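Long-range contacts in succinylglutamate desuccinylase/aspartoacylase (Ruegeria sp. TM1040, PDB 3NA6), which probably acts as a zinc-dependent amidohydrolase that cleaves acyl groups from N-acylated amino acids, as its succinylglutamate desuccinylase/aspartoacylase family does: residues K24-S28 with V122-I126; K50-G56 with A138-F144; V88-P94 with I126-F130. All blocks are in the same frame, centred on the assembly; numbering follows the deposited sequence.

Interaction 1 of 3, residues K24-S28 with V122-I126; sequences KLPYS and VTQKI
Residues 24-26, part of strand 17-26, run past the first turn of helix 122-134 with a closest axial approach of 9.9 Å and an angle of 139° between their N-to-C directions. This is helix-on-sheet packing at the antiparallel end of the mixed sheet. The strand residues are extended (Leu25 phi/psi -108/110); residues 122-126 are helical, with Ile126 N bonded to Val122 O at 2.9 Å. The nearest CA atoms, those of Tyr27 and Val122, are 7.5 Å apart. Leu25, with chi1 t and chi2 p, makes the central apolar contact: its CD2 lies 3.6 Å from Val122 CG1 and 3.7 Å from Ile126 CG1, and its CD1 3.9 Å from Lys125 CB. Ile7 and Ile39 add to this apolar layer. Tyr27, chi1 t, brings CD1 to 3.9 Å from Val122 CG2, its ring oblique to the methyl. At the more open margin Lys125, its CA-to-CB bond directed at the strand, has chi1 m and is then extended, leaving NZ 4.4 Å from Pro26 O. Two waters bridge this gap: each donates to Pro26 O, at 2.8 and 3.0 Å, and accepts from Lys125 NZ, at 2.7 and 2.6 Å respectively.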
loop_
_atom_site.group_PDB
_atom_site.type_symbol
_atom_site.label_atom_id
_atom_site.label_comp_id
_atom_site.label_asym_id
_atom_site.label_seq_id
_atom_site.Cartn_x
_atom_site.Cartn_y
_atom_site.Cartn_z
ATOM N N LYS A 24 12.416 5.966 -26.445
ATOM C CA LYS A 24 11.385 4.979 -26.169
ATOM C C LYS A 24 11.979 3.677 -25.661
ATOM O O LYS A 24 12.670 2.945 -26.386
ATOM C CB LYS A 24 10.568 4.733 -27.430
ATOM C CG LYS A 24 9.295 3.898 -27.256
ATOM C CD LYS A 24 8.422 4.014 -28.560
ATOM C CE LYS A 24 8.057 2.668 -29.164
ATOM N NZ LYS A 24 9.111 1.600 -29.295
ATOM N N LEU A 25 11.724 3.403 -24.395
ATOM C CA LEU A 25 12.195 2.174 -23.764
ATOM C C LEU A 25 10.979 1.301 -23.574
ATOM O O LEU A 25 10.117 1.628 -22.761
ATOM C CB LEU A 25 12.840 2.538 -22.427
ATOM C CG LEU A 25 13.211 1.484 -21.401
ATOM C CD1 LEU A 25 13.992 0.405 -22.075
ATOM C CD2 LEU A 25 13.997 2.217 -20.304
ATOM N N PRO A 26 10.879 0.204 -24.324
ATOM C CA PRO A 26 9.758 -0.688 -24.099
ATOM C C PRO A 26 9.654 -1.160 -22.661
ATOM O O PRO A 26 10.635 -1.526 -22.064
ATOM C CB PRO A 26 10.040 -1.861 -25.038
ATOM C CG PRO A 26 10.945 -1.305 -26.094
ATOM C CD PRO A 26 11.799 -0.318 -25.348
ATOM N N TYR A 27 8.447 -1.157 -22.118
ATOM C CA TYR A 27 8.210 -1.529 -20.709
ATOM C C TYR A 27 6.813 -2.144 -20.603
ATOM O O TYR A 27 5.802 -1.434 -20.531
ATOM C CB TYR A 27 8.397 -0.302 -19.793
ATOM C CG TYR A 27 7.986 -0.487 -18.351
ATOM C CD1 TYR A 27 8.267 -1.664 -17.671
ATOM C CD2 TYR A 27 7.341 0.541 -17.658
ATOM C CE1 TYR A 27 7.869 -1.843 -16.362
ATOM C CE2 TYR A 27 6.939 0.378 -16.340
ATOM C CZ TYR A 27 7.200 -0.826 -15.700
ATOM O OH TYR A 27 6.805 -1.012 -14.396
ATOM N N SER A 28 6.774 -3.476 -20.679
ATOM C CA SER A 28 5.542 -4.218 -20.569
ATOM C C SER A 28 5.227 -4.494 -19.093
ATOM O O SER A 28 6.068 -4.994 -18.381
ATOM C CB SER A 28 5.693 -5.522 -21.325
ATOM O OG SER A 28 4.530 -6.290 -21.165
ATOM N N VAL A 122 14.521 -1.799 -16.014
ATOM C CA VAL A 122 14.420 -0.514 -16.713
ATOM C C VAL A 122 15.671 0.356 -16.436
ATOM O O VAL A 122 16.293 0.883 -17.361
ATOM C CB VAL A 122 13.110 0.221 -16.378
ATOM C CG1 VAL A 122 13.176 1.635 -16.876
ATOM C CG2 VAL A 122 11.907 -0.540 -17.045
ATOM N N THR A 123 16.044 0.483 -15.170
ATOM C CA THR A 123 17.186 1.331 -14.788
ATOM C C THR A 123 18.485 0.845 -15.441
ATOM O O THR A 123 19.301 1.630 -15.895
ATOM C CB THR A 123 17.302 1.411 -13.248
ATOM O OG1 THR A 123 16.093 2.010 -12.708
ATOM C CG2 THR A 123 18.512 2.274 -12.816
ATOM N N GLN A 124 18.667 -0.468 -15.492
ATOM C CA GLN A 124 19.836 -1.057 -16.118
ATOM C C GLN A 124 19.865 -0.837 -17.625
ATOM O O GLN A 124 20.935 -0.662 -18.188
ATOM C CB GLN A 124 19.908 -2.553 -15.830
ATOM C CG GLN A 124 20.137 -2.852 -14.390
ATOM C CD GLN A 124 20.244 -4.306 -14.122
ATOM O OE1 GLN A 124 19.386 -5.107 -14.515
ATOM N NE2 GLN A 124 21.331 -4.683 -13.478
ATOM N N LYS A 125 18.701 -0.911 -18.263
ATOM C CA LYS A 125 18.547 -0.644 -19.714
ATOM C C LYS A 125 18.846 0.834 -20.062
ATOM O O LYS A 125 19.524 1.113 -21.053
ATOM C CB LYS A 125 17.146 -1.037 -20.195
ATOM C CG LYS A 125 16.891 -2.584 -20.196
ATOM C CD LYS A 125 15.410 -2.871 -20.339
ATOM C CE LYS A 125 15.096 -4.178 -20.986
ATOM N NZ LYS A 125 13.641 -4.473 -20.834
ATOM N N ILE A 126 18.415 1.764 -19.206
ATOM C CA ILE A 126 18.816 3.169 -19.323
ATOM C C ILE A 126 20.342 3.292 -19.275
ATOM O O ILE A 126 20.960 3.899 -20.163
ATOM C CB ILE A 126 18.142 4.077 -18.258
ATOM C CG1 ILE A 126 16.623 4.089 -18.447
ATOM C CG2 ILE A 126 18.641 5.494 -18.341
ATOM C CD1 ILE A 126 15.822 4.834 -17.310
HETATM O O HOH W 1 12.863 -2.984 -22.956
HETATM O O HOH W 2 11.611 -3.198 -19.831
#

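Interaction 2 of 3, residues K50-G56 with A138-F144; sequences KTALLTG and ADVAVDF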
loop_
_atom_site.group_PDB
_atom_site.type_symbol
_atom_site.label_atom_id
_atom_site.label_comp_id
_atom_site.label_asym_id
_atom_site.label_seq_id
_atom_site.Cartn_x
_atom_site.Cartn_y
_atom_site.Cartn_z
ATOM N N LYS A 50 32.649 19.867 -30.292
ATOM C CA LYS A 50 32.400 18.792 -29.361
ATOM C C LYS A 50 30.908 18.478 -29.238
ATOM O O LYS A 50 30.017 19.328 -29.510
ATOM C CB LYS A 50 32.919 19.167 -27.975
ATOM C CG LYS A 50 34.429 19.298 -27.807
ATOM C CD LYS A 50 34.751 19.358 -26.330
ATOM C CE LYS A 50 36.042 20.087 -26.043
ATOM N NZ LYS A 50 37.232 19.251 -26.226
ATOM N N THR A 51 30.645 17.235 -28.828
ATOM C CA THR A 51 29.337 16.830 -28.382
ATOM C C THR A 51 29.392 16.768 -26.877
ATOM O O THR A 51 30.323 16.180 -26.323
ATOM C CB THR A 51 28.946 15.449 -28.920
ATOM O OG1 THR A 51 28.784 15.515 -30.348
ATOM C CG2 THR A 51 27.623 14.958 -28.218
ATOM N N ALA A 52 28.421 17.404 -26.221
ATOM C CA ALA A 52 28.243 17.304 -24.777
ATOM C C ALA A 52 26.950 16.559 -24.487
ATOM O O ALA A 52 25.896 16.840 -25.082
ATOM C CB ALA A 52 28.227 18.674 -24.107
ATOM N N LEU A 53 27.052 15.609 -23.557
ATOM C CA LEU A 53 25.924 14.891 -23.021
ATOM C C LEU A 53 25.599 15.451 -21.644
ATOM O O LEU A 53 26.401 15.373 -20.699
ATOM C CB LEU A 53 26.219 13.402 -22.959
ATOM C CG LEU A 53 25.073 12.464 -22.516
ATOM C CD1 LEU A 53 23.842 12.541 -23.456
ATOM C CD2 LEU A 53 25.594 11.027 -22.410
ATOM N N LEU A 54 24.402 16.011 -21.544
ATOM C CA LEU A 54 23.964 16.806 -20.384
ATOM C C LEU A 54 22.776 16.120 -19.714
ATOM O O LEU A 54 21.730 15.912 -20.352
ATOM C CB LEU A 54 23.588 18.224 -20.804
ATOM C CG LEU A 54 24.637 18.900 -21.718
ATOM C CD1 LEU A 54 24.077 20.117 -22.345
ATOM C CD2 LEU A 54 25.885 19.181 -20.910
ATOM N N THR A 55 22.946 15.745 -18.459
ATOM C CA THR A 55 21.887 15.046 -17.750
ATOM C C THR A 55 21.524 15.726 -16.436
ATOM O O THR A 55 22.398 16.246 -15.732
ATOM C CB THR A 55 22.322 13.603 -17.463
ATOM O OG1 THR A 55 23.679 13.597 -16.971
ATOM C CG2 THR A 55 22.227 12.754 -18.733
ATOM N N GLY A 56 20.232 15.708 -16.127
ATOM C CA GLY A 56 19.701 16.069 -14.832
ATOM C C GLY A 56 18.844 14.927 -14.305
ATOM O O GLY A 56 18.466 14.054 -15.030
ATOM N N ALA A 138 29.639 11.131 -27.292
ATOM C CA ALA A 138 29.973 12.365 -26.570
ATOM C C ALA A 138 31.456 12.526 -26.335
ATOM O O ALA A 138 32.150 11.554 -26.046
ATOM C CB ALA A 138 29.246 12.421 -25.217
ATOM N N ASP A 139 31.919 13.776 -26.353
ATOM C CA ASP A 139 33.285 14.089 -25.926
ATOM C C ASP A 139 33.374 14.434 -24.440
ATOM O O ASP A 139 34.388 14.137 -23.754
ATOM C CB ASP A 139 33.792 15.239 -26.784
ATOM C CG ASP A 139 33.756 14.891 -28.256
ATOM O OD1 ASP A 139 34.499 13.975 -28.653
ATOM O OD2 ASP A 139 32.940 15.478 -28.993
ATOM N N VAL A 140 32.306 15.042 -23.939
ATOM C CA VAL A 140 32.258 15.501 -22.545
ATOM C C VAL A 140 30.883 15.234 -21.979
ATOM O O VAL A 140 29.911 15.020 -22.732
ATOM C CB VAL A 140 32.618 17.007 -22.454
ATOM C CG1 VAL A 140 33.978 17.229 -23.078
ATOM C CG2 VAL A 140 31.557 17.885 -23.152
ATOM N N ALA A 141 30.785 15.196 -20.659
ATOM C CA ALA A 141 29.497 14.998 -19.973
ATOM C C ALA A 141 29.363 15.963 -18.794
ATOM O O ALA A 141 30.328 16.227 -18.091
ATOM C CB ALA A 141 29.343 13.561 -19.470
ATOM N N VAL A 142 28.142 16.439 -18.577
ATOM C CA VAL A 142 27.766 17.228 -17.402
ATOM C C VAL A 142 26.584 16.552 -16.754
ATOM O O VAL A 142 25.548 16.373 -17.396
ATOM C CB VAL A 142 27.408 18.701 -17.739
ATOM C CG1 VAL A 142 27.153 19.472 -16.444
ATOM C CG2 VAL A 142 28.513 19.338 -18.535
ATOM N N ASP A 143 26.787 16.096 -15.513
ATOM C CA ASP A 143 25.794 15.367 -14.737
ATOM C C ASP A 143 25.508 16.082 -13.408
ATOM O O ASP A 143 26.339 16.078 -12.503
ATOM C CB ASP A 143 26.263 13.919 -14.468
ATOM C CG ASP A 143 25.164 13.033 -13.852
ATOM O OD1 ASP A 143 24.000 13.010 -14.322
ATOM O OD2 ASP A 143 25.477 12.344 -12.871
ATOM N N PHE A 144 24.314 16.658 -13.301
ATOM C CA PHE A 144 23.916 17.493 -12.170
ATOM C C PHE A 144 23.399 16.631 -11.042
ATOM O O PHE A 144 22.598 15.720 -11.272
ATOM C CB PHE A 144 22.769 18.446 -12.566
ATOM C CG PHE A 144 23.191 19.599 -13.421
ATOM C CD1 PHE A 144 23.601 20.776 -12.854
ATOM C CD2 PHE A 144 23.164 19.510 -14.811
ATOM C CE1 PHE A 144 23.950 21.860 -13.635
ATOM C CE2 PHE A 144 23.531 20.570 -15.592
ATOM C CZ PHE A 144 23.922 21.760 -15.004
#
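Main-chain hydrogen bonds join the two strands in parallel register, their axes 4.6 Å apart at an angle of 16°. Both the N and the O of Leu53 bond to strand 140-143, N to Val140 O (3.0 Å) and O to Val142 N (2.9 Å); Thr55 repeats the pattern with N to Val142 O (2.9 Å) and O to Phe144 N (3.1 Å). At the entrance Thr51 O accepts from Asp139 N (2.9 Å) and, weakly, from Val140 N (3.3 Å). CA-H...O contacts supplement these bonds, the shortest from Ala141 CA to Leu53 O at 3.2 Å. The pair lies within the mixed sheet of the catalytic domain, with strand 83-88 beyond 51-55 and strand 205-210 beyond 140-143, as in the α/β core of zinc exopeptidase-like folds. Apolar contacts follow the alternation of side chains: Ala52 CB meets Val140 CG2 at 3.6 Å and Leu54 CD2 meets Val142 CG2 at 3.5 Å on the face covered by helix 219-235, while Leu53 and Ala141 face the other way. Side-chain polar bonds close both ends. Asp139 OD2 accepts from Thr51 N at 2.9 Å; Thr55 OG1 donates to Asp143 OD1 at 2.7 Å, while Asp143 OD2 is held by Asn58 and His145.

Interaction 3 of 3, residues V88-P94 with I126-F130; sequences VPYFNYP and IADYF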
loop_
_atom_site.group_PDB
_atom_site.type_symbol
_atom_site.label_atom_id
_atom_site.label_comp_id
_atom_site.label_asym_id
_atom_site.label_seq_id
_atom_site.Cartn_x
_atom_site.Cartn_y
_atom_site.Cartn_z
ATOM N N VAL A 88 19.184 15.699 -21.743
ATOM C CA VAL A 88 18.242 14.766 -21.089
ATOM C C VAL A 88 18.002 15.318 -19.674
ATOM O O VAL A 88 18.734 15.002 -18.742
ATOM C CB VAL A 88 18.865 13.367 -21.019
ATOM C CG1 VAL A 88 17.926 12.335 -20.360
ATOM C CG2 VAL A 88 19.279 12.899 -22.429
ATOM N N PRO A 89 17.007 16.194 -19.521
ATOM C CA PRO A 89 16.802 16.842 -18.207
ATOM C C PRO A 89 16.381 15.884 -17.104
ATOM O O PRO A 89 16.639 16.149 -15.935
ATOM C CB PRO A 89 15.693 17.864 -18.461
ATOM C CG PRO A 89 15.358 17.786 -19.926
ATOM C CD PRO A 89 16.025 16.615 -20.532
ATOM N N TYR A 90 15.710 14.801 -17.489
ATOM C CA TYR A 90 15.203 13.812 -16.556
ATOM C C TYR A 90 15.799 12.432 -16.889
ATOM O O TYR A 90 15.230 11.653 -17.620
ATOM C CB TYR A 90 13.679 13.785 -16.601
ATOM C CG TYR A 90 12.970 15.106 -16.605
ATOM C CD1 TYR A 90 13.222 16.057 -15.638
ATOM C CD2 TYR A 90 11.971 15.372 -17.540
ATOM C CE1 TYR A 90 12.499 17.289 -15.605
ATOM C CE2 TYR A 90 11.246 16.567 -17.525
ATOM C CZ TYR A 90 11.535 17.544 -16.554
ATOM O OH TYR A 90 10.815 18.733 -16.539
ATOM N N PHE A 91 16.986 12.174 -16.359
ATOM C CA PHE A 91 17.811 11.019 -16.693
ATOM C C PHE A 91 17.188 9.716 -16.158
ATOM O O PHE A 91 16.890 8.816 -16.920
ATOM C CB PHE A 91 19.182 11.307 -16.107
ATOM C CG PHE A 91 20.301 10.358 -16.493
ATOM C CD1 PHE A 91 20.195 9.408 -17.480
ATOM C CD2 PHE A 91 21.511 10.492 -15.829
ATOM C CE1 PHE A 91 21.257 8.597 -17.779
ATOM C CE2 PHE A 91 22.591 9.689 -16.139
ATOM C CZ PHE A 91 22.466 8.747 -17.093
ATOM N N ASN A 92 16.979 9.594 -14.857
ATOM C CA ASN A 92 16.157 8.482 -14.369
ATOM C C ASN A 92 14.727 8.958 -14.387
ATOM O O ASN A 92 14.142 9.308 -13.345
ATOM C CB ASN A 92 16.544 8.002 -12.978
ATOM C CG ASN A 92 15.859 6.705 -12.622
ATOM O OD1 ASN A 92 14.899 6.296 -13.303
ATOM N ND2 ASN A 92 16.377 6.009 -11.608
ATOM N N TYR A 93 14.164 8.944 -15.581
ATOM C CA TYR A 93 12.872 9.534 -15.812
ATOM C C TYR A 93 11.790 8.974 -14.886
ATOM O O TYR A 93 11.053 9.738 -14.260
ATOM C CB TYR A 93 12.492 9.464 -17.288
ATOM C CG TYR A 93 11.143 10.103 -17.587
ATOM C CD1 TYR A 93 10.899 11.434 -17.298
ATOM C CD2 TYR A 93 10.115 9.356 -18.129
ATOM C CE1 TYR A 93 9.679 12.006 -17.567
ATOM C CE2 TYR A 93 8.882 9.917 -18.380
ATOM C CZ TYR A 93 8.679 11.238 -18.105
ATOM O OH TYR A 93 7.460 11.770 -18.369
ATOM N N PRO A 94 11.727 7.651 -14.738
ATOM C CA PRO A 94 10.724 7.121 -13.797
ATOM C C PRO A 94 10.894 7.623 -12.371
ATOM O O PRO A 94 9.876 7.963 -11.730
ATOM C CB PRO A 94 10.908 5.603 -13.916
ATOM C CG PRO A 94 11.420 5.431 -15.337
ATOM C CD PRO A 94 12.389 6.563 -15.480
ATOM N N ILE A 126 18.415 1.764 -19.206
ATOM C CA ILE A 126 18.816 3.169 -19.323
ATOM C C ILE A 126 20.342 3.292 -19.275
ATOM O O ILE A 126 20.960 3.899 -20.163
ATOM C CB ILE A 126 18.142 4.077 -18.258
ATOM C CG1 ILE A 126 16.623 4.089 -18.447
ATOM C CG2 ILE A 126 18.641 5.494 -18.341
ATOM C CD1 ILE A 126 15.822 4.834 -17.310
ATOM N N ALA A 127 20.946 2.728 -18.239
ATOM C CA ALA A 127 22.393 2.773 -18.083
ATOM C C ALA A 127 23.114 2.181 -19.293
ATOM O O ALA A 127 24.064 2.767 -19.822
ATOM C CB ALA A 127 22.824 2.030 -16.813
ATOM N N ASP A 128 22.644 1.039 -19.753
ATOM C CA ASP A 128 23.265 0.385 -20.896
ATOM C C ASP A 128 23.210 1.237 -22.175
ATOM O O ASP A 128 24.139 1.233 -22.977
ATOM C CB ASP A 128 22.620 -0.981 -21.158
ATOM C CG ASP A 128 23.199 -1.656 -22.370
ATOM O OD1 ASP A 128 24.296 -2.262 -22.249
ATOM O OD2 ASP A 128 22.580 -1.530 -23.438
ATOM N N TYR A 129 22.109 1.942 -22.371
ATOM C CA TYR A 129 21.958 2.792 -23.541
ATOM C C TYR A 129 22.930 3.967 -23.466
ATOM O O TYR A 129 23.509 4.377 -24.469
ATOM C CB TYR A 129 20.506 3.285 -23.682
ATOM C CG TYR A 129 20.260 4.058 -24.947
ATOM C CD1 TYR A 129 20.171 3.416 -26.178
ATOM C CD2 TYR A 129 20.118 5.422 -24.920
ATOM C CE1 TYR A 129 19.961 4.139 -27.327
ATOM C CE2 TYR A 129 19.890 6.129 -26.057
ATOM C CZ TYR A 129 19.829 5.500 -27.244
ATOM O OH TYR A 129 19.612 6.244 -28.365
ATOM N N PHE A 130 23.076 4.543 -22.277
ATOM C CA PHE A 130 24.040 5.617 -22.087
ATOM C C PHE A 130 25.457 5.103 -22.242
ATOM O O PHE A 130 26.254 5.730 -22.921
ATOM C CB PHE A 130 23.806 6.365 -20.757
ATOM C CG PHE A 130 22.704 7.420 -20.857
ATOM C CD1 PHE A 130 21.381 7.031 -21.094
ATOM C CD2 PHE A 130 22.996 8.761 -20.805
ATOM C CE1 PHE A 130 20.399 7.937 -21.241
ATOM C CE2 PHE A 130 21.997 9.702 -20.955
ATOM C CZ PHE A 130 20.698 9.291 -21.156
#
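Val88, the last residue of strand 83-88, points its side chain at the helix and places CG2 4.1 Å from Phe130 CZ, near the plane of that ring and at its edge. The chain then leaves the sheet. Pro89 and Tyr90 turn toward helix 64-75 and a neighbouring subunit, where Tyr90 OH is hydrogen-bonded to Ser289 O of that subunit, and the next residue brings the segment back to helix 122-134. Phe91 makes the main contact. With chi1 t, the CE1 corner of its ring meets both Ile126 and Phe130, one helical turn apart: CE1 is 4.1 Å from Ile126 CG2 and 3.4 Å from Phe130 CE2. CE1 sits over one face of the Phe130 ring, but the two rings are oblique, their centroids 4.4 Å apart and their planes at 43°. Thr55 of strand 51-55 touches both rings, and Tyr195 meets Phe91 edge-to-face. Asn92, the centre of an inverse gamma turn closed by a weak bond from Tyr93 N to Phe91 O (3.0 Å), also occupies the N-cap of helix 93-97, with OD1 making a weak hydrogen bond to Ala95 N; the same OD1 comes within 4.4 Å of Ile126 CD1. Past the cap, Pro94 sets its CD 4.3 Å from Ile126 CD1, adding a further apolar contact to that isoleucine. The contact thus joins the end of strand 83-88 and the start of helix 93-97 to helix 122-134, which lies on the mixed sheet, consistent with the layered α/β fold of the zinc exopeptidase-like clan.

Interactions 1 and 3 share helix 122-134, and the next element, strand 140-143, carries interaction 2. Interactions 1 and 3, centred 9 Å apart, use successive parts of the helix and have Ile126 in common, which meets both strand 17-26 and the turn after strand 83-88. Interaction 2, 12 Å from interaction 3 and 21 Å from interaction 1 between centres, pairs strand 140-143 with strand 51-55. Interactions 2 and 3 touch directly: Leu54 O and Gly56 O lie 2.9 and 2.7 Å from Val88 N and Phe91 N, probable hydrogen bonds. Along the chain come 24-28, 50-56, 88-94, the helix and 138-144, so the contacts join sequence-distant strands of one mixed sheet, with helix 122-134 packed against part of one face.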